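Local coordinates for thioesterase domain protein YiiD (Shewanella oneidensis, PDB 1T82), which is of unconfirmed function, but has a hotdog fold and probably works on acyl thioesters as a thioesterase or acyltransferase, at residues F31-P36 with S47-P52; D41-V46 with K110-D115; S64-M69 with A93-R98; P114-S119 with A127-E132; L131-F136 with A143-L148. All blocks are in the same frame, centred on the assembly; numbering follows the deposited sequence.

Interaction 1 (F31-P36 with S47-P52); sequences FMQIAP and SAPLAP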
# COMPACT_ATOMS: atom_id res chain seq x y z
N PHE B 31 -1.28 4.34 13.31
CA PHE B 31 -1.88 5.59 12.86
C PHE B 31 -3.16 5.28 12.09
O PHE B 31 -4.17 5.98 12.24
CB PHE B 31 -0.91 6.37 11.97
CG PHE B 31 -1.52 7.60 11.36
CD1 PHE B 31 -2.15 7.52 10.12
CD2 PHE B 31 -1.53 8.81 12.04
CE1 PHE B 31 -2.78 8.63 9.57
CE2 PHE B 31 -2.16 9.93 11.51
CZ PHE B 31 -2.79 9.84 10.26
N MSE B 32 -3.13 4.23 11.28
CA MSE B 32 -4.29 3.83 10.49
C MSE B 32 -5.37 3.13 11.32
O MSE B 32 -6.47 2.87 10.83
CB MSE B 32 -3.86 2.91 9.35
CG MSE B 32 -3.04 3.58 8.26
SE MSE B 32 -2.68 2.37 6.81
CE MSE B 32 -1.79 3.57 5.59
N GLN B 33 -5.04 2.83 12.58
CA GLN B 33 -5.96 2.16 13.50
C GLN B 33 -6.48 0.83 12.96
O GLN B 33 -7.65 0.49 13.13
CB GLN B 33 -7.13 3.09 13.84
CG GLN B 33 -6.70 4.35 14.59
CD GLN B 33 -6.28 4.08 16.03
OE1 GLN B 33 -6.07 2.93 16.43
NE2 GLN B 33 -6.17 5.14 16.82
N ILE B 34 -5.59 0.08 12.31
CA ILE B 34 -5.96 -1.22 11.76
C ILE B 34 -6.03 -2.24 12.89
O ILE B 34 -5.14 -2.30 13.74
CB ILE B 34 -4.92 -1.68 10.72
CG1 ILE B 34 -4.83 -0.63 9.60
CG2 ILE B 34 -5.30 -3.05 10.16
CD1 ILE B 34 -3.73 -0.89 8.58
N ALA B 35 -7.10 -3.03 12.90
CA ALA B 35 -7.26 -4.03 13.94
C ALA B 35 -8.06 -5.22 13.46
O ALA B 35 -8.95 -5.09 12.63
CB ALA B 35 -7.93 -3.41 15.16
N PRO B 36 -7.74 -6.41 13.99
CA PRO B 36 -8.44 -7.64 13.61
C PRO B 36 -9.87 -7.62 14.14
O PRO B 36 -10.15 -7.04 15.19
CB PRO B 36 -7.61 -8.74 14.27
CG PRO B 36 -6.25 -8.14 14.38
CD PRO B 36 -6.55 -6.72 14.80
N SER B 47 -10.29 -4.75 9.89
CA SER B 47 -10.90 -3.48 9.52
C SER B 47 -10.07 -2.31 10.03
O SER B 47 -9.05 -2.50 10.69
CB SER B 47 -12.33 -3.38 10.09
OG SER B 47 -13.00 -2.23 9.60
N ALA B 48 -10.51 -1.11 9.68
CA ALA B 48 -9.85 0.12 10.10
C ALA B 48 -10.87 1.22 9.86
O ALA B 48 -11.69 1.13 8.96
CB ALA B 48 -8.59 0.38 9.27
N PRO B 49 -10.83 2.27 10.69
CA PRO B 49 -11.76 3.39 10.54
C PRO B 49 -11.39 4.17 9.29
O PRO B 49 -10.25 4.13 8.82
CB PRO B 49 -11.54 4.19 11.81
CG PRO B 49 -10.09 3.96 12.10
CD PRO B 49 -9.95 2.48 11.85
N LEU B 50 -12.36 4.89 8.75
CA LEU B 50 -12.12 5.68 7.56
C LEU B 50 -11.35 6.96 7.87
O LEU B 50 -10.44 7.33 7.14
CB LEU B 50 -13.45 6.03 6.89
CG LEU B 50 -13.38 6.83 5.60
CD1 LEU B 50 -12.47 6.13 4.58
CD2 LEU B 50 -14.79 6.98 5.04
N ALA B 51 -11.69 7.60 8.99
CA ALA B 51 -11.09 8.88 9.38
C ALA B 51 -9.61 9.16 9.10
O ALA B 51 -9.30 10.12 8.39
CB ALA B 51 -11.39 9.15 10.86
N PRO B 52 -8.69 8.36 9.65
CA PRO B 52 -7.27 8.63 9.39
C PRO B 52 -6.83 8.18 8.00
O PRO B 52 -5.75 8.53 7.52
CB PRO B 52 -6.57 7.85 10.50
CG PRO B 52 -7.45 6.64 10.66
CD PRO B 52 -8.85 7.21 10.57
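Ser47 O is gripped twice: Ala35 N donates to it over 3.0 Å, nearly straight at 171° and almost along the C=O axis, and Ile34 CA adds a CA-H...O contact. Ser47 N returns a bond of 3.1 Å to Ala35 O, completing an antiparallel hydrogen-bonded pair where strand 35-40 begins beside the end of strand 43-47 in this hotdog sheet. Upstream, helix 27-31 closes in a Schellman motif at Gln33, whose positive phi turns the chain toward the strand. The helix end rests on prolines: Phe31 and Pro52 slide past one another, with Phe31 CE1 4.0 Å from Pro52 CB. Gln33 CB meets the Pro49 ring, 3.5 Å from Pro49 CD, before the chain bends away at chi2. Met32 O sits over Ala48 CB at 3.6 Å, and Ile34 CG1, anti to its own carbonyl carbon, packs on the same methyl at 3.9 Å. Ser47 OG bonds to Pro107 O, while Phe31 stacks on Phe31 of the second subunit.

Interaction 2 (D41-V46 with K110-D115); sequences DGELSV and KVRWPD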
# COMPACT_ATOMS: atom_id res chain seq x y z
N ASP B 41 -13.10 -20.55 11.40
CA ASP B 41 -13.32 -21.37 10.22
C ASP B 41 -12.33 -21.07 9.10
O ASP B 41 -12.68 -21.15 7.92
CB ASP B 41 -14.74 -21.18 9.69
CG ASP B 41 -15.73 -22.09 10.38
OD1 ASP B 41 -15.84 -22.03 11.62
OD2 ASP B 41 -16.41 -22.87 9.67
N GLY B 42 -11.10 -20.71 9.47
CA GLY B 42 -10.09 -20.42 8.48
C GLY B 42 -10.17 -19.07 7.79
O GLY B 42 -9.45 -18.83 6.82
N GLU B 43 -11.03 -18.19 8.29
CA GLU B 43 -11.17 -16.86 7.69
C GLU B 43 -10.80 -15.75 8.66
O GLU B 43 -11.32 -15.69 9.78
CB GLU B 43 -12.60 -16.64 7.20
CG GLU B 43 -12.79 -15.30 6.49
CD GLU B 43 -14.19 -15.11 5.96
OE1 GLU B 43 -15.14 -15.09 6.77
OE2 GLU B 43 -14.35 -14.98 4.73
N LEU B 44 -9.89 -14.88 8.24
CA LEU B 44 -9.47 -13.75 9.06
C LEU B 44 -10.15 -12.50 8.52
O LEU B 44 -10.13 -12.24 7.31
CB LEU B 44 -7.95 -13.57 9.01
CG LEU B 44 -7.41 -12.28 9.63
CD1 LEU B 44 -7.70 -12.27 11.13
CD2 LEU B 44 -5.91 -12.15 9.38
N SER B 45 -10.78 -11.74 9.41
CA SER B 45 -11.45 -10.50 9.03
C SER B 45 -10.76 -9.34 9.76
O SER B 45 -10.51 -9.42 10.96
CB SER B 45 -12.93 -10.55 9.43
OG SER B 45 -13.65 -11.47 8.61
N VAL B 46 -10.45 -8.28 9.02
CA VAL B 46 -9.76 -7.11 9.57
C VAL B 46 -10.45 -5.82 9.13
O VAL B 46 -11.14 -5.80 8.11
CB VAL B 46 -8.28 -7.09 9.06
CG1 VAL B 46 -7.56 -5.83 9.53
CG2 VAL B 46 -7.55 -8.34 9.56
N LYS B 110 -11.17 -9.40 4.24
CA LYS B 110 -11.15 -10.83 4.51
C LYS B 110 -10.16 -11.65 3.71
O LYS B 110 -9.88 -11.36 2.54
CB LYS B 110 -12.55 -11.39 4.27
CG LYS B 110 -13.66 -10.65 5.00
CD LYS B 110 -15.03 -11.21 4.64
CE LYS B 110 -16.15 -10.46 5.35
NZ LYS B 110 -17.49 -11.02 5.03
N VAL B 111 -9.63 -12.69 4.35
CA VAL B 111 -8.72 -13.62 3.71
C VAL B 111 -9.02 -15.01 4.26
O VAL B 111 -9.25 -15.19 5.46
CB VAL B 111 -7.22 -13.26 3.97
CG1 VAL B 111 -6.90 -13.31 5.45
CG2 VAL B 111 -6.32 -14.20 3.19
N ARG B 112 -9.06 -16.00 3.36
CA ARG B 112 -9.34 -17.38 3.74
C ARG B 112 -8.09 -18.21 3.49
O ARG B 112 -7.47 -18.11 2.43
CB ARG B 112 -10.51 -17.94 2.91
CG ARG B 112 -10.87 -19.38 3.26
CD ARG B 112 -12.18 -19.83 2.62
NE ARG B 112 -13.34 -19.10 3.14
CZ ARG B 112 -13.81 -19.23 4.38
NH1 ARG B 112 -13.23 -20.06 5.24
NH2 ARG B 112 -14.87 -18.53 4.76
N TRP B 113 -7.72 -19.03 4.47
CA TRP B 113 -6.54 -19.87 4.36
C TRP B 113 -6.71 -20.96 3.31
O TRP B 113 -7.68 -21.73 3.35
CB TRP B 113 -6.24 -20.49 5.73
CG TRP B 113 -4.96 -21.25 5.79
CD1 TRP B 113 -4.80 -22.58 6.08
CD2 TRP B 113 -3.64 -20.73 5.57
NE1 TRP B 113 -3.47 -22.92 6.05
CE2 TRP B 113 -2.73 -21.80 5.75
CE3 TRP B 113 -3.14 -19.46 5.25
CZ2 TRP B 113 -1.35 -21.64 5.61
CZ3 TRP B 113 -1.76 -19.30 5.11
CH2 TRP B 113 -0.88 -20.39 5.29
N PRO B 114 -5.78 -21.05 2.34
CA PRO B 114 -5.84 -22.05 1.27
C PRO B 114 -5.17 -23.38 1.64
O PRO B 114 -4.84 -24.18 0.77
CB PRO B 114 -5.12 -21.36 0.12
CG PRO B 114 -4.04 -20.61 0.84
CD PRO B 114 -4.77 -20.02 2.03
N ASP B 115 -4.98 -23.61 2.94
CA ASP B 115 -4.36 -24.84 3.44
C ASP B 115 -2.96 -25.07 2.88
O ASP B 115 -2.62 -26.19 2.48
CB ASP B 115 -5.22 -26.06 3.11
CG ASP B 115 -6.58 -26.02 3.78
OD1 ASP B 115 -6.71 -25.38 4.85
OD2 ASP B 115 -7.52 -26.64 3.23
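Arg112, on strand 108-112, reaches across to its antiparallel neighbour, strand 43-47, in the hotdog sheet. Its CB and CG pass beside Gly42 O, with CG 3.9 Å from that oxygen. The chain stays extended until chi3 (-66°), where it folds over and lays the guanidinium above the Glu43 side chain: Glu43 CB lies over one face, 4.0 Å from Arg112 CZ. At the edge, in plane, Arg112 NH1 makes a weak bond of 2.9 Å to Asp41 O, bent to 129°. The other tip, Arg112 NH2, stands 3.6 Å from Glu43 OE2, a salt bridge of charges alone, since that oxygen lies well out of the guanidinium plane. An alanine in place of Glu43 removes the carboxylate, and the guanidinium, left with the weak bond to Asp41 O, would probably be held less firmly. The same Glu43 OE2 also meets Lys110 CD, while the Lys110 ammonium turns to a cation-pi partner, Phe136. On the other side of the sheet, Leu44 CB packs against Val111 CG1, which occupies the crowded position between backbone N and carbonyl carbon, and helix 62-84 touches Val111 through Thr72. Leu44 and Val111 also exchange two backbone hydrogen bonds, N to O each way. This ladder ends beyond the strands, where Trp113 N donates to Gly42 O at 2.9 Å, nearly along the C=O axis.

Interaction 3 (S64-M69 with A93-R98); sequences SIYTIM and ADAHIR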
# COMPACT_ATOMS: atom_id res chain seq x y z
N SER B 64 -4.06 3.37 1.88
CA SER B 64 -4.57 2.75 3.10
C SER B 64 -5.26 1.44 2.74
O SER B 64 -5.11 0.44 3.44
CB SER B 64 -5.55 3.68 3.82
OG SER B 64 -4.87 4.83 4.31
N ILE B 65 -6.01 1.45 1.64
CA ILE B 65 -6.70 0.24 1.19
C ILE B 65 -5.65 -0.86 1.01
O ILE B 65 -5.79 -1.96 1.54
CB ILE B 65 -7.44 0.50 -0.15
CG1 ILE B 65 -8.62 1.44 0.09
CG2 ILE B 65 -7.93 -0.82 -0.74
CD1 ILE B 65 -9.38 1.81 -1.17
N TYR B 66 -4.59 -0.56 0.26
CA TYR B 66 -3.53 -1.53 0.02
C TYR B 66 -2.88 -1.99 1.32
O TYR B 66 -2.67 -3.18 1.55
CB TYR B 66 -2.44 -0.94 -0.87
CG TYR B 66 -1.26 -1.87 -1.08
CD1 TYR B 66 -1.24 -2.79 -2.13
CD2 TYR B 66 -0.17 -1.85 -0.20
CE1 TYR B 66 -0.16 -3.65 -2.31
CE2 TYR B 66 0.91 -2.71 -0.38
CZ TYR B 66 0.91 -3.60 -1.43
OH TYR B 66 1.99 -4.43 -1.63
N THR B 67 -2.54 -1.03 2.17
CA THR B 67 -1.88 -1.37 3.42
C THR B 67 -2.70 -2.29 4.31
O THR B 67 -2.17 -3.26 4.85
CB THR B 67 -1.50 -0.11 4.21
OG1 THR B 67 -0.56 0.66 3.44
CG2 THR B 67 -0.86 -0.49 5.54
N ILE B 68 -3.99 -2.01 4.47
CA ILE B 68 -4.79 -2.88 5.32
C ILE B 68 -4.89 -4.28 4.71
O ILE B 68 -4.87 -5.27 5.43
CB ILE B 68 -6.22 -2.29 5.58
CG1 ILE B 68 -7.01 -3.23 6.49
CG2 ILE B 68 -6.96 -2.08 4.29
CD1 ILE B 68 -8.28 -2.60 7.04
N MSE B 69 -4.96 -4.36 3.38
CA MSE B 69 -5.05 -5.66 2.74
C MSE B 69 -3.75 -6.43 2.89
O MSE B 69 -3.76 -7.62 3.17
CB MSE B 69 -5.43 -5.51 1.27
CG MSE B 69 -6.82 -4.90 1.11
SE MSE B 69 -7.40 -4.60 -0.70
CE MSE B 69 -8.41 -6.22 -0.99
N ALA B 93 6.51 -10.54 -1.25
CA ALA B 93 7.39 -10.50 -2.40
C ALA B 93 6.79 -9.73 -3.57
O ALA B 93 7.46 -8.92 -4.20
CB ALA B 93 7.73 -11.92 -2.84
N ASP B 94 5.53 -10.00 -3.87
CA ASP B 94 4.87 -9.31 -4.96
C ASP B 94 3.37 -9.29 -4.73
O ASP B 94 2.81 -10.19 -4.09
CB ASP B 94 5.18 -9.98 -6.30
CG ASP B 94 4.79 -11.44 -6.33
OD1 ASP B 94 5.43 -12.24 -5.62
OD2 ASP B 94 3.84 -11.78 -7.06
N ALA B 95 2.72 -8.27 -5.24
CA ALA B 95 1.29 -8.16 -5.06
C ALA B 95 0.64 -7.40 -6.19
O ALA B 95 1.26 -6.58 -6.86
CB ALA B 95 0.99 -7.48 -3.74
N HIS B 96 -0.63 -7.71 -6.41
CA HIS B 96 -1.43 -7.06 -7.43
C HIS B 96 -2.72 -6.61 -6.76
O HIS B 96 -3.33 -7.37 -6.01
CB HIS B 96 -1.75 -8.04 -8.56
CG HIS B 96 -2.65 -7.48 -9.61
ND1 HIS B 96 -2.41 -6.27 -10.22
CD2 HIS B 96 -3.80 -7.96 -10.15
CE1 HIS B 96 -3.37 -6.03 -11.10
NE2 HIS B 96 -4.22 -7.04 -11.07
N ILE B 97 -3.12 -5.37 -7.00
CA ILE B 97 -4.35 -4.86 -6.39
C ILE B 97 -5.21 -4.16 -7.44
O ILE B 97 -4.70 -3.45 -8.30
CB ILE B 97 -4.04 -3.89 -5.22
CG1 ILE B 97 -5.34 -3.41 -4.57
CG2 ILE B 97 -3.23 -2.70 -5.73
CD1 ILE B 97 -5.14 -2.69 -3.23
N ARG B 98 -6.52 -4.39 -7.36
CA ARG B 98 -7.45 -3.75 -8.28
C ARG B 98 -8.47 -3.01 -7.43
O ARG B 98 -9.02 -3.56 -6.48
CB ARG B 98 -8.17 -4.79 -9.14
CG ARG B 98 -7.24 -5.71 -9.91
CD ARG B 98 -8.00 -6.59 -10.89
NE ARG B 98 -8.49 -5.83 -12.04
CZ ARG B 98 -7.73 -5.41 -13.04
NH1 ARG B 98 -8.26 -4.71 -14.04
NH2 ARG B 98 -6.43 -5.70 -13.05
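Apolar packing carries the contact between the long helix 62-84 of the hotdog fold and strand 89-99, and most of it gathers on one methyl. Ile97 CD1 lies 3.8 Å from Tyr66 CA, 3.9 Å from SE of Met69, a selenomethionine, and 4.2 Å from Ile65 CG2, so one turn of the helix meets it from three residues. With CG anti to the backbone N (chi1 176°), the Tyr66 ring is swung along the strand, taking Ile97 CD1 and Ala95 CB at its edge, near its plane; Tyr66 OH is 3.8 Å from Ala95 CB. The polar bonds lead away from the helix-strand seam. His96 ND1 makes a weak hydrogen bond to Ala95 O of the second subunit, whose strand continues the sheet antiparallel to 94-98. Arg98 NH2 donates to His96 NE2 at 3.3 Å, so His96 is probably neutral with its proton on ND1. Between its segments the contact is thus purely apolar, and the Tyr66 hydroxyl makes its hydrogen bond to Tyr99 OH of the second subunit.

Interaction 4 (P114-S119 with A127-E132); sequences PDTNLS and AKVKLE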
# COMPACT_ATOMS: atom_id res chain seq x y z
N PRO B 114 -5.78 -21.05 2.34
CA PRO B 114 -5.84 -22.05 1.27
C PRO B 114 -5.17 -23.38 1.64
O PRO B 114 -4.84 -24.18 0.77
CB PRO B 114 -5.12 -21.36 0.12
CG PRO B 114 -4.04 -20.61 0.84
CD PRO B 114 -4.77 -20.02 2.03
N ASP B 115 -4.98 -23.61 2.94
CA ASP B 115 -4.36 -24.84 3.44
C ASP B 115 -2.96 -25.07 2.88
O ASP B 115 -2.62 -26.19 2.48
CB ASP B 115 -5.22 -26.06 3.11
CG ASP B 115 -6.58 -26.02 3.78
OD1 ASP B 115 -6.71 -25.38 4.85
OD2 ASP B 115 -7.52 -26.64 3.23
N THR B 116 -2.15 -24.02 2.86
CA THR B 116 -0.79 -24.10 2.35
C THR B 116 0.06 -24.97 3.27
O THR B 116 -0.08 -24.93 4.49
CB THR B 116 -0.17 -22.70 2.27
OG1 THR B 116 -1.09 -21.81 1.64
CG2 THR B 116 1.12 -22.74 1.46
N ASN B 117 0.95 -25.75 2.67
CA ASN B 117 1.84 -26.62 3.43
C ASN B 117 2.98 -25.78 3.99
O ASN B 117 3.78 -25.24 3.23
CB ASN B 117 2.39 -27.72 2.53
CG ASN B 117 3.19 -28.76 3.29
OD1 ASN B 117 3.64 -29.75 2.71
ND2 ASN B 117 3.36 -28.55 4.59
N LEU B 118 3.03 -25.65 5.31
CA LEU B 118 4.08 -24.87 5.94
C LEU B 118 5.19 -25.76 6.50
O LEU B 118 6.10 -25.27 7.16
CB LEU B 118 3.50 -24.01 7.07
CG LEU B 118 2.41 -23.02 6.65
CD1 LEU B 118 1.90 -22.28 7.87
CD2 LEU B 118 2.97 -22.03 5.63
N SER B 119 5.11 -27.06 6.23
CA SER B 119 6.11 -28.00 6.72
C SER B 119 7.55 -27.60 6.39
O SER B 119 8.45 -27.82 7.19
CB SER B 119 5.83 -29.42 6.20
OG SER B 119 5.87 -29.49 4.78
N ALA B 127 9.23 -20.90 2.91
CA ALA B 127 7.93 -21.36 2.43
C ALA B 127 7.21 -20.22 1.70
O ALA B 127 7.24 -19.08 2.16
CB ALA B 127 7.08 -21.85 3.59
N LYS B 128 6.57 -20.54 0.58
CA LYS B 128 5.85 -19.55 -0.21
C LYS B 128 4.35 -19.68 0.04
O LYS B 128 3.81 -20.79 0.02
CB LYS B 128 6.14 -19.74 -1.70
CG LYS B 128 7.60 -19.50 -2.08
CD LYS B 128 7.87 -19.91 -3.51
CE LYS B 128 9.35 -19.76 -3.86
NZ LYS B 128 9.67 -20.32 -5.20
N VAL B 129 3.68 -18.56 0.26
CA VAL B 129 2.24 -18.56 0.51
C VAL B 129 1.52 -17.55 -0.37
O VAL B 129 1.75 -16.34 -0.25
CB VAL B 129 1.93 -18.22 1.99
CG1 VAL B 129 0.44 -18.36 2.25
CG2 VAL B 129 2.73 -19.13 2.91
N LYS B 130 0.65 -18.03 -1.25
CA LYS B 130 -0.10 -17.15 -2.12
C LYS B 130 -1.47 -16.93 -1.48
O LYS B 130 -2.22 -17.88 -1.27
CB LYS B 130 -0.28 -17.78 -3.51
CG LYS B 130 -0.25 -16.76 -4.64
CD LYS B 130 -1.03 -17.22 -5.87
CE LYS B 130 -0.51 -18.53 -6.43
NZ LYS B 130 -1.27 -18.93 -7.66
N LEU B 131 -1.79 -15.68 -1.16
CA LEU B 131 -3.06 -15.37 -0.54
C LEU B 131 -3.89 -14.38 -1.33
O LEU B 131 -3.37 -13.52 -2.04
CB LEU B 131 -2.86 -14.81 0.87
CG LEU B 131 -2.21 -15.70 1.92
CD1 LEU B 131 -2.10 -14.95 3.24
CD2 LEU B 131 -3.05 -16.96 2.11
N GLU B 132 -5.20 -14.50 -1.19
CA GLU B 132 -6.13 -13.60 -1.85
C GLU B 132 -6.87 -12.85 -0.76
O GLU B 132 -7.43 -13.46 0.15
CB GLU B 132 -7.13 -14.40 -2.68
CG GLU B 132 -8.12 -13.54 -3.43
CD GLU B 132 -9.03 -14.36 -4.31
OE1 GLU B 132 -9.91 -15.05 -3.76
OE2 GLU B 132 -8.85 -14.32 -5.54
O HOH W 1 -0.34 -20.67 -0.96
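The indole of Trp113, just ahead of the loop, has the start of segment 114-119 folded over one face: Pro114 CD and Asp115 N both lie over it, offset toward the rim. Val129 CG1 and Leu131 CD2 approach from that same side of the indole plane, beyond the rim, whereas Leu118 CD1 comes from the other side. The pyrrolidine of Pro114 in turn meets Leu131 at about a right angle, with Pro114 CD 3.5 Å from Leu131 CD2. Further along the loop, Thr116 splits its two branches. CG2, anti to the backbone N, rests 3.6 Å from Lys128 O; OG1, beside the backbone N, brushes Val129 CG1 and shares a hydrogen bond of 2.9 Å with a water. That water accepts from Lys130 N at 2.8 Å. Leu118 closes the row, its CD2 crossing Val129 at 4.0 Å from Val129 CG2, and it reaches Gln80 and Leu84 of helix 62-84. Here strand 127-137 of the hotdog sheet runs on past the end of strand 108-112, and the loop follows its edge, roughly antiparallel but set apart: Thr116 CA is 6.6 Å from Val129 CA. At that spacing the loop is joined to the strand by methyl and ring packing, with a water in place of a direct backbone bond satisfying Lys130 N.

Interaction 5 (L131-F136 with A143-L148); sequences LEVQLF and AQFDGL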
# COMPACT_ATOMS: atom_id res chain seq x y z
N LEU B 131 -1.79 -15.68 -1.16
CA LEU B 131 -3.06 -15.37 -0.54
C LEU B 131 -3.89 -14.38 -1.33
O LEU B 131 -3.37 -13.52 -2.04
CB LEU B 131 -2.86 -14.81 0.87
CG LEU B 131 -2.21 -15.70 1.92
CD1 LEU B 131 -2.10 -14.95 3.24
CD2 LEU B 131 -3.05 -16.96 2.11
N GLU B 132 -5.20 -14.50 -1.19
CA GLU B 132 -6.13 -13.60 -1.85
C GLU B 132 -6.87 -12.85 -0.76
O GLU B 132 -7.43 -13.46 0.15
CB GLU B 132 -7.13 -14.40 -2.68
CG GLU B 132 -8.12 -13.54 -3.43
CD GLU B 132 -9.03 -14.36 -4.31
OE1 GLU B 132 -9.91 -15.05 -3.76
OE2 GLU B 132 -8.85 -14.32 -5.54
N VAL B 133 -6.85 -11.53 -0.83
CA VAL B 133 -7.53 -10.71 0.16
C VAL B 133 -8.61 -9.90 -0.55
O VAL B 133 -8.37 -9.38 -1.64
CB VAL B 133 -6.56 -9.75 0.87
CG1 VAL B 133 -7.29 -8.95 1.94
CG2 VAL B 133 -5.40 -10.52 1.49
N GLN B 134 -9.79 -9.81 0.06
CA GLN B 134 -10.88 -9.04 -0.54
C GLN B 134 -11.36 -7.98 0.44
O GLN B 134 -11.40 -8.22 1.64
CB GLN B 134 -12.05 -9.95 -0.91
CG GLN B 134 -11.73 -10.97 -1.98
CD GLN B 134 -12.98 -11.67 -2.48
OE1 GLN B 134 -13.71 -12.28 -1.71
NE2 GLN B 134 -13.22 -11.58 -3.78
N LEU B 135 -11.72 -6.82 -0.08
CA LEU B 135 -12.20 -5.74 0.77
C LEU B 135 -13.64 -5.40 0.41
O LEU B 135 -13.95 -5.13 -0.75
CB LEU B 135 -11.30 -4.51 0.62
CG LEU B 135 -11.60 -3.29 1.50
CD1 LEU B 135 -10.31 -2.53 1.78
CD2 LEU B 135 -12.63 -2.40 0.83
N PHE B 136 -14.51 -5.44 1.41
CA PHE B 136 -15.92 -5.15 1.22
C PHE B 136 -16.35 -3.94 2.04
O PHE B 136 -15.78 -3.66 3.09
CB PHE B 136 -16.78 -6.34 1.66
CG PHE B 136 -16.46 -7.62 0.95
CD1 PHE B 136 -15.42 -8.44 1.39
CD2 PHE B 136 -17.21 -8.02 -0.15
CE1 PHE B 136 -15.12 -9.62 0.73
CE2 PHE B 136 -16.91 -9.21 -0.82
CZ PHE B 136 -15.86 -10.01 -0.38
N ALA B 143 -12.43 -3.84 -3.50
CA ALA B 143 -11.03 -4.00 -3.90
C ALA B 143 -10.59 -5.46 -3.81
O ALA B 143 -11.06 -6.21 -2.94
CB ALA B 143 -10.12 -3.11 -3.04
N GLN B 144 -9.70 -5.85 -4.72
CA GLN B 144 -9.18 -7.21 -4.81
C GLN B 144 -7.66 -7.20 -4.72
O GLN B 144 -6.99 -6.40 -5.37
CB GLN B 144 -9.60 -7.83 -6.15
CG GLN B 144 -9.36 -9.32 -6.26
CD GLN B 144 -10.20 -10.12 -5.28
OE1 GLN B 144 -11.43 -10.12 -5.35
NE2 GLN B 144 -9.53 -10.81 -4.36
N PHE B 145 -7.12 -8.12 -3.93
CA PHE B 145 -5.68 -8.21 -3.69
C PHE B 145 -5.14 -9.63 -3.81
O PHE B 145 -5.75 -10.58 -3.32
CB PHE B 145 -5.41 -7.63 -2.29
CG PHE B 145 -3.98 -7.76 -1.82
CD1 PHE B 145 -3.51 -8.93 -1.24
CD2 PHE B 145 -3.12 -6.66 -1.88
CE1 PHE B 145 -2.22 -9.01 -0.70
CE2 PHE B 145 -1.83 -6.72 -1.36
CZ PHE B 145 -1.38 -7.90 -0.76
N ASP B 146 -4.00 -9.76 -4.47
CA ASP B 146 -3.35 -11.05 -4.63
C ASP B 146 -1.91 -10.83 -4.21
O ASP B 146 -1.21 -10.00 -4.79
CB ASP B 146 -3.44 -11.52 -6.08
CG ASP B 146 -4.83 -12.05 -6.42
OD1 ASP B 146 -5.20 -13.09 -5.85
OD2 ASP B 146 -5.53 -11.42 -7.23
N GLY B 147 -1.47 -11.56 -3.20
CA GLY B 147 -0.11 -11.39 -2.73
C GLY B 147 0.64 -12.68 -2.54
O GLY B 147 0.09 -13.70 -2.13
N LEU B 148 1.93 -12.64 -2.85
CA LEU B 148 2.78 -13.80 -2.67
C LEU B 148 3.67 -13.49 -1.48
O LEU B 148 4.48 -12.57 -1.54
CB LEU B 148 3.65 -14.04 -3.91
CG LEU B 148 4.68 -15.17 -3.78
CD1 LEU B 148 3.97 -16.48 -3.49
CD2 LEU B 148 5.50 -15.27 -5.06
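Phe145 lies alongside Val133, both pointing to the same face, with Phe145 CD1 3.7 Å from Val133 CG2. The pair sits midway along the beta hairpin formed by strands 127-137 and 140-152, neighbours in the hotdog sheet, and Met69 of helix 62-84 packs on both. Gly147 has no side chain beside the ring, and a CB there would stand 2.7 Å from Phe145 CE1. On the same face Leu135 CB meets Ala143 CB. The other face is polar. Gln134 and Gln144 lie side by side with their amide planes 40° apart, and Gln134 NE2 donates to Gln144 OE1 over 2.8 Å, almost straight at 177°, in its own amide plane and on a lone pair. A bend at chi2 brings the Gln144 amide across the strand gap, where its NE2 lies 3.2 Å from Glu132 CG. A leucine in place of Gln134 has no amide to donate to Gln144 OE1, and the Gln144 amide would probably be less fixed in rotation. Glu132 and Asp146 lie side by side, pointing the same way, with Glu132 OE2 3.9 Å from Asp146 OD1, like charges that may raise the affinity of either for a proton. Six backbone bonds link the strands, that from Ala143 N to Leu135 O being weak; in another, Val133 N approaches Phe145 O over 2.9 Å from 31° above the carbonyl plane.

One antiparallel sheet ties the five contacts together, and their chemistry follows their place in it. Interactions 3 and 5 are buried, their centres about 7 Å apart and joined by Met69; interactions 1, 2 and 4 are partly buried, with exposed residues among those that touch. Interaction 3 is apolar between its segments, whereas interaction 5 adds a hydrogen bond between side-chain amides to its backbone ladder. Interactions 2, 4 and 5 meet around strand 127-137; interaction 2 carries charges on the Glu43-Arg112 face of strands 43-47 and 108-112, and interaction 4 relies on loop packing and water. Interaction 1 lies about 26 Å from interaction 4, centre to centre, and with interaction 3 touches the second subunit.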